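Local coordinates for possible glutathione S-transferase (Rhodopseudomonas palustris, PDB 3M8N), which probably acts as a glutathione transferase, joining glutathione to electrophilic substrates, at residues V18-A21 with L22-D26; N70-L73 with W74-V78. One frame throughout, in Å; residues are numbered along the deposited sequence.

Interaction 1: V18-A21 with L22-D26; sequences VRLA and LALLD
Leu24 N donates to Leu20 O at 2.8 Å, the shortest of four successive i to i+4 backbone bonds that tie residues 18-21 to the last turn of helix 13-24. It arrives nearly along the C=O axis, as does the bond from Leu25 N to Ala21 O, 2.9 Å long. The two preceding donors, Leu22 N and Ala23 N, are tilted from the planes of their carbonyls, Leu22 N by 20° from that of Val18.

The side chains of the second segment lean back over the carbonyls that their own amides use. In Leu24, CG sits beside the backbone N (chi1 -62°), which lays it 3.2 Å from Leu20 O; Leu25 does the same over Ala21 O. The Leu20 side chain, with CG instead turned beside its own carbonyl carbon (chi1 -179°), runs up the helix to meet Leu24 obliquely, CD1 of Leu20 standing 4.2 Å from CG of Leu24. Val18 and Leu22 form the other apolar pair, lying side by side and pointing the same way, with Val18 CG1 3.9 Å from Leu22 CD1.

These two pairs serve different surfaces. Val18 and Leu22 pack on Leu6 of strand 4-8 and on helix 69-77, whereas Leu20 and Leu24 reach Ile163 of helix 160-169 in the C-terminal domain. Arg19, pointing away from the following turn, bonds through NE to Ser8 OG.

At the C-terminal end Asp26 takes positive phi, and its N bonds to Ala23 O at 3.0 Å. This is one of the two bonds back into the last turn that make a Schellman motif, here within the beta-alpha-beta unit of strand 4-8, helix 13-24 and strand 29-33 that belongs to the thioredoxin-like domain of glutathione transferases.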
ATOM      1  N   VAL A  18      10.064   9.623  -0.685  1.00 21.36           N
ATOM      2  CA  VAL A  18      11.100   9.222   0.192  1.00 20.56           C
ATOM      3  C   VAL A  18      12.094  10.347   0.389  1.00 21.04           C
ATOM      4  O   VAL A  18      12.518  10.591   1.491  1.00 21.30           O
ATOM      5  CB  VAL A  18      11.824   8.028  -0.331  1.00 19.78           C
ATOM      6  CG1 VAL A  18      12.854   7.727   0.623  1.00 20.36           C
ATOM      7  CG2 VAL A  18      10.867   6.810  -0.515  1.00 19.36           C
ATOM      8  N   ARG A  19      12.478  11.030  -0.667  1.00 20.67           N
ATOM      9  CA  ARG A  19      13.288  12.254  -0.499  1.00 20.90           C
ATOM     10  C   ARG A  19      12.650  13.319   0.396  1.00 20.89           C
ATOM     11  O   ARG A  19      13.323  13.967   1.132  1.00 21.78           O
ATOM     12  CB  ARG A  19      13.535  12.877  -1.828  1.00 20.37           C
ATOM     13  CG  ARG A  19      14.601  12.238  -2.745  1.00 21.06           C
ATOM     14  CD  ARG A  19      14.810  13.250  -3.908  1.00 25.15           C
ATOM     15  NE  ARG A  19      14.351  12.566  -5.059  1.00 33.08           N
ATOM     16  CZ  ARG A  19      13.423  12.867  -5.929  1.00 27.61           C
ATOM     17  NH1 ARG A  19      12.797  14.005  -5.982  1.00 27.04           N
ATOM     18  NH2 ARG A  19      13.198  11.927  -6.814  1.00 29.76           N
ATOM     19  N   LEU A  20      11.353  13.495   0.326  1.00 22.00           N
ATOM     20  CA  LEU A  20      10.639  14.476   1.103  1.00 22.19           C
ATOM     21  C   LEU A  20      10.711  14.104   2.573  1.00 24.03           C
ATOM     22  O   LEU A  20      11.062  14.952   3.411  1.00 24.85           O
ATOM     23  CB  LEU A  20       9.186  14.572   0.657  1.00 21.37           C
ATOM     24  CG  LEU A  20       8.290  15.587   1.354  1.00 19.79           C
ATOM     25  CD1 LEU A  20       8.980  16.981   1.343  1.00 18.42           C
ATOM     26  CD2 LEU A  20       6.938  15.633   0.726  1.00 19.91           C
ATOM     27  N   ALA A  21      10.406  12.835   2.888  1.00 23.82           N
ATOM     28  CA  ALA A  21      10.561  12.306   4.246  1.00 22.14           C
ATOM     29  C   ALA A  21      11.971  12.506   4.780  1.00 21.44           C
ATOM     30  O   ALA A  21      12.119  12.984   5.868  1.00 21.40           O
ATOM     31  CB  ALA A  21      10.153  10.826   4.304  1.00 22.88           C
ATOM     32  N   LEU A  22      12.990  12.179   4.005  1.00 20.73           N
ATOM     33  CA  LEU A  22      14.353  12.389   4.401  1.00 22.00           C
ATOM     34  C   LEU A  22      14.710  13.874   4.669  1.00 23.73           C
ATOM     35  O   LEU A  22      15.457  14.147   5.605  1.00 24.46           O
ATOM     36  CB  LEU A  22      15.316  11.776   3.400  1.00 21.49           C
ATOM     37  CG  LEU A  22      15.256  10.231   3.325  1.00 20.96           C
ATOM     38  CD1 LEU A  22      15.925   9.637   2.150  1.00 16.62           C
ATOM     39  CD2 LEU A  22      15.820   9.630   4.583  1.00 21.45           C
ATOM     40  N   ALA A  23      14.175  14.806   3.867  1.00 24.36           N
ATOM     41  CA  ALA A  23      14.347  16.237   4.094  1.00 24.67           C
ATOM     42  C   ALA A  23      13.650  16.608   5.367  1.00 25.50           C
ATOM     43  O   ALA A  23      14.242  17.286   6.177  1.00 27.10           O
ATOM     44  CB  ALA A  23      13.792  17.035   2.973  1.00 23.17           C
ATOM     45  N   LEU A  24      12.417  16.135   5.568  1.00 26.71           N
ATOM     46  CA  LEU A  24      11.663  16.550   6.741  1.00 27.46           C
ATOM     47  C   LEU A  24      12.266  16.040   8.036  1.00 28.72           C
ATOM     48  O   LEU A  24      12.203  16.718   9.028  1.00 30.12           O
ATOM     49  CB  LEU A  24      10.206  16.184   6.631  1.00 26.43           C
ATOM     50  CG  LEU A  24       9.473  16.815   5.495  1.00 25.36           C
ATOM     51  CD1 LEU A  24       8.100  16.255   5.483  1.00 22.88           C
ATOM     52  CD2 LEU A  24       9.410  18.244   5.721  1.00 24.15           C
ATOM     53  N   LEU A  25      12.856  14.857   7.996  1.00 29.52           N
ATOM     54  CA  LEU A  25      13.535  14.214   9.103  1.00 30.88           C
ATOM     55  C   LEU A  25      14.945  14.756   9.305  1.00 32.28           C
ATOM     56  O   LEU A  25      15.640  14.438  10.268  1.00 33.67           O
ATOM     57  CB  LEU A  25      13.614  12.687   8.889  1.00 29.05           C
ATOM     58  CG  LEU A  25      12.259  12.034   8.972  1.00 27.90           C
ATOM     59  CD1 LEU A  25      12.384  10.550   8.711  1.00 27.39           C
ATOM     60  CD2 LEU A  25      11.657  12.327  10.280  1.00 25.57           C
ATOM     61  N   ASP A  26      15.356  15.593   8.378  1.00 33.88           N
ATOM     62  CA  ASP A  26      16.672  16.077   8.310  1.00 34.05           C
ATOM     63  C   ASP A  26      17.647  14.908   8.335  1.00 33.92           C
ATOM     64  O   ASP A  26      18.662  14.971   8.985  1.00 35.09           O
ATOM     65  CB  ASP A  26      16.907  17.064   9.444  1.00 34.61           C
ATOM     66  CG  ASP A  26      18.215  17.798   9.299  1.00 36.99           C
ATOM     67  OD1 ASP A  26      18.678  17.959   8.139  1.00 40.97           O
ATOM     68  OD2 ASP A  26      18.778  18.192  10.356  1.00 42.72           O
TER

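Interaction 2: N70-L73 with W74-V78; sequences NAIL and WYLAV
Leu76 N donates to Ile72 O at 3.0 Å, nearly in line with the carbonyl, and Tyr75 N to Ala71 O at 3.1 Å. The bond from Trp74 N to Asn70 O is longer, 3.3 Å, with the donor 40° out of the carbonyl plane. Nearer the end of the segment Leu73 O is shared by two weak bonds, from Ala77 N and Leu76 N.

Among the side chains, Ile72 and Leu76 lie alongside each other, pointing the same way. Ile72 CG2, beside its own carbonyl carbon, comes 3.8 Å from Leu76 CD1, and Leu76 CG rests 3.4 Å from Ile72 O. The rings of Trp74 and Tyr75 swing away from the preceding turn, both with CG anti to the backbone N (chi1 -178° for Trp74). Val78 CG2 covers one face of the indole toward its rim, 3.5 Å above the plane.

The Trp74 ring meets Trp74 of the second subunit edge-to-face, and Arg87 of that subunit makes a cation-pi contact with Tyr75 and a hydrogen bond to Tyr75 O. The chemistry of the helix thus follows its surroundings: aliphatic Ile72 and Leu76 turn to the subunit's own core, while aromatic Trp74 and Tyr75 contribute to the dimer contacts.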
ATOM      1  N   ASN A  70       6.335   3.313   0.167  1.00 21.10           N
ATOM      2  CA  ASN A  70       5.531   3.486   1.382  1.00 19.71           C
ATOM      3  C   ASN A  70       6.024   2.678   2.543  1.00 19.80           C
ATOM      4  O   ASN A  70       5.821   3.068   3.689  1.00 18.70           O
ATOM      5  CB  ASN A  70       4.052   3.182   1.136  1.00 21.01           C
ATOM      6  CG  ASN A  70       3.329   4.269   0.353  1.00 21.17           C
ATOM      7  OD1 ASN A  70       3.885   5.196  -0.173  1.00 22.98           O
ATOM      8  ND2 ASN A  70       2.092   4.121   0.282  1.00 23.00           N
ATOM      9  N   ALA A  71       6.667   1.540   2.247  1.00 19.65           N
ATOM     10  CA  ALA A  71       7.423   0.774   3.246  1.00 18.92           C
ATOM     11  C   ALA A  71       8.713   1.482   3.690  1.00 17.66           C
ATOM     12  O   ALA A  71       9.078   1.423   4.840  1.00 18.82           O
ATOM     13  CB  ALA A  71       7.760  -0.649   2.719  1.00 16.38           C
ATOM     14  N   ILE A  72       9.405   2.100   2.762  1.00 17.71           N
ATOM     15  CA  ILE A  72      10.546   2.946   3.052  1.00 18.00           C
ATOM     16  C   ILE A  72      10.115   4.053   4.002  1.00 19.53           C
ATOM     17  O   ILE A  72      10.753   4.260   4.998  1.00 21.68           O
ATOM     18  CB  ILE A  72      11.254   3.460   1.745  1.00 17.95           C
ATOM     19  CG1 ILE A  72      11.822   2.303   0.937  1.00 16.57           C
ATOM     20  CG2 ILE A  72      12.309   4.515   2.023  1.00 16.72           C
ATOM     21  CD1 ILE A  72      12.092   2.584  -0.636  1.00 14.29           C
ATOM     22  N   LEU A  73       8.992   4.703   3.752  1.00 20.20           N
ATOM     23  CA  LEU A  73       8.544   5.800   4.567  1.00 20.70           C
ATOM     24  C   LEU A  73       8.333   5.330   5.962  1.00 20.36           C
ATOM     25  O   LEU A  73       8.797   5.977   6.850  1.00 20.27           O
ATOM     26  CB  LEU A  73       7.245   6.483   4.033  1.00 20.21           C
ATOM     27  CG  LEU A  73       7.288   7.335   2.730  1.00 22.37           C
ATOM     28  CD1 LEU A  73       5.945   7.980   2.406  1.00 20.80           C
ATOM     29  CD2 LEU A  73       8.299   8.356   2.815  1.00 20.01           C
ATOM     30  N   TRP A  74       7.626   4.218   6.139  1.00 19.47           N
ATOM     31  CA  TRP A  74       7.393   3.669   7.454  1.00 19.43           C
ATOM     32  C   TRP A  74       8.697   3.385   8.227  1.00 19.47           C
ATOM     33  O   TRP A  74       8.801   3.720   9.403  1.00 20.27           O
ATOM     34  CB  TRP A  74       6.532   2.416   7.357  1.00 18.05           C
ATOM     35  CG  TRP A  74       6.224   1.851   8.707  1.00 19.41           C
ATOM     36  CD1 TRP A  74       5.117   2.104   9.471  1.00 19.98           C
ATOM     37  CD2 TRP A  74       7.032   0.943   9.468  1.00 20.22           C
ATOM     38  NE1 TRP A  74       5.178   1.417  10.634  1.00 18.11           N
ATOM     39  CE2 TRP A  74       6.339   0.684  10.669  1.00 20.79           C
ATOM     40  CE3 TRP A  74       8.262   0.271   9.225  1.00 20.63           C
ATOM     41  CZ2 TRP A  74       6.872  -0.208  11.697  1.00 21.60           C
ATOM     42  CZ3 TRP A  74       8.796  -0.609  10.226  1.00 20.40           C
ATOM     43  CH2 TRP A  74       8.092  -0.823  11.459  1.00 19.33           C
ATOM     44  N   TYR A  75       9.645   2.764   7.545  1.00 19.24           N
ATOM     45  CA  TYR A  75      10.895   2.422   8.093  1.00 20.33           C
ATOM     46  C   TYR A  75      11.636   3.651   8.625  1.00 21.08           C
ATOM     47  O   TYR A  75      12.244   3.628   9.667  1.00 20.94           O
ATOM     48  CB  TYR A  75      11.754   1.696   7.059  1.00 19.19           C
ATOM     49  CG  TYR A  75      13.115   1.293   7.634  1.00 22.37           C
ATOM     50  CD1 TYR A  75      13.239   0.270   8.596  1.00 22.74           C
ATOM     51  CD2 TYR A  75      14.261   1.966   7.291  1.00 22.48           C
ATOM     52  CE1 TYR A  75      14.474  -0.097   9.135  1.00 22.49           C
ATOM     53  CE2 TYR A  75      15.488   1.616   7.873  1.00 24.35           C
ATOM     54  CZ  TYR A  75      15.572   0.569   8.760  1.00 21.28           C
ATOM     55  OH  TYR A  75      16.748   0.222   9.316  1.00 24.38           O
ATOM     56  N   LEU A  76      11.619   4.712   7.856  1.00 21.48           N
ATOM     57  CA  LEU A  76      12.370   5.891   8.185  1.00 21.70           C
ATOM     58  C   LEU A  76      11.726   6.634   9.361  1.00 20.39           C
ATOM     59  O   LEU A  76      12.412   7.311  10.096  1.00 21.59           O
ATOM     60  CB  LEU A  76      12.511   6.797   6.965  1.00 20.96           C
ATOM     61  CG  LEU A  76      13.286   6.343   5.773  1.00 21.36           C
ATOM     62  CD1 LEU A  76      12.941   7.283   4.604  1.00 21.09           C
ATOM     63  CD2 LEU A  76      14.777   6.379   6.096  1.00 21.13           C
ATOM     64  N   ALA A  77      10.434   6.454   9.563  1.00 20.18           N
ATOM     65  CA  ALA A  77       9.674   7.235  10.485  1.00 18.35           C
ATOM     66  C   ALA A  77       9.471   6.672  11.831  1.00 18.61           C
ATOM     67  O   ALA A  77       8.993   7.365  12.660  1.00 18.20           O
ATOM     68  CB  ALA A  77       8.314   7.559   9.902  1.00 18.04           C
ATOM     69  N   VAL A  78       9.804   5.405  12.057  1.00 18.77           N
ATOM     70  CA  VAL A  78       9.599   4.790  13.337  1.00 18.25           C
ATOM     71  C   VAL A  78      10.421   5.627  14.311  1.00 18.57           C
ATOM     72  O   VAL A  78      11.542   5.996  14.025  1.00 16.88           O
ATOM     73  CB  VAL A  78      10.143   3.329  13.293  1.00 17.96           C
ATOM     74  CG1 VAL A  78      10.270   2.737  14.675  1.00 16.10           C
ATOM     75  CG2 VAL A  78       9.321   2.464  12.416  1.00 17.08           C
TER

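Interactions 1 and 2 lie on neighbouring helices, 13-24 and 69-77, of the thioredoxin-like domain, their centres about 11 Å apart. The helices meet through small and branched apolar groups: Ala21 CB stands 3.4 Å from Leu73 CD2, Val18 CG1 3.5 Å from Ile72 CG2, and Leu22 CD2 3.7 Å from Leu76 CD1. The i, i+4 pairs Val18-Leu22 and Ile72-Leu76 therefore face each other across one apolar seam. Both helices also pack on helix 160-169, linking this domain to the C-terminal helical one. Of the two, interaction 2 alone touches the second subunit; no other chain of the assembly touches interaction 1.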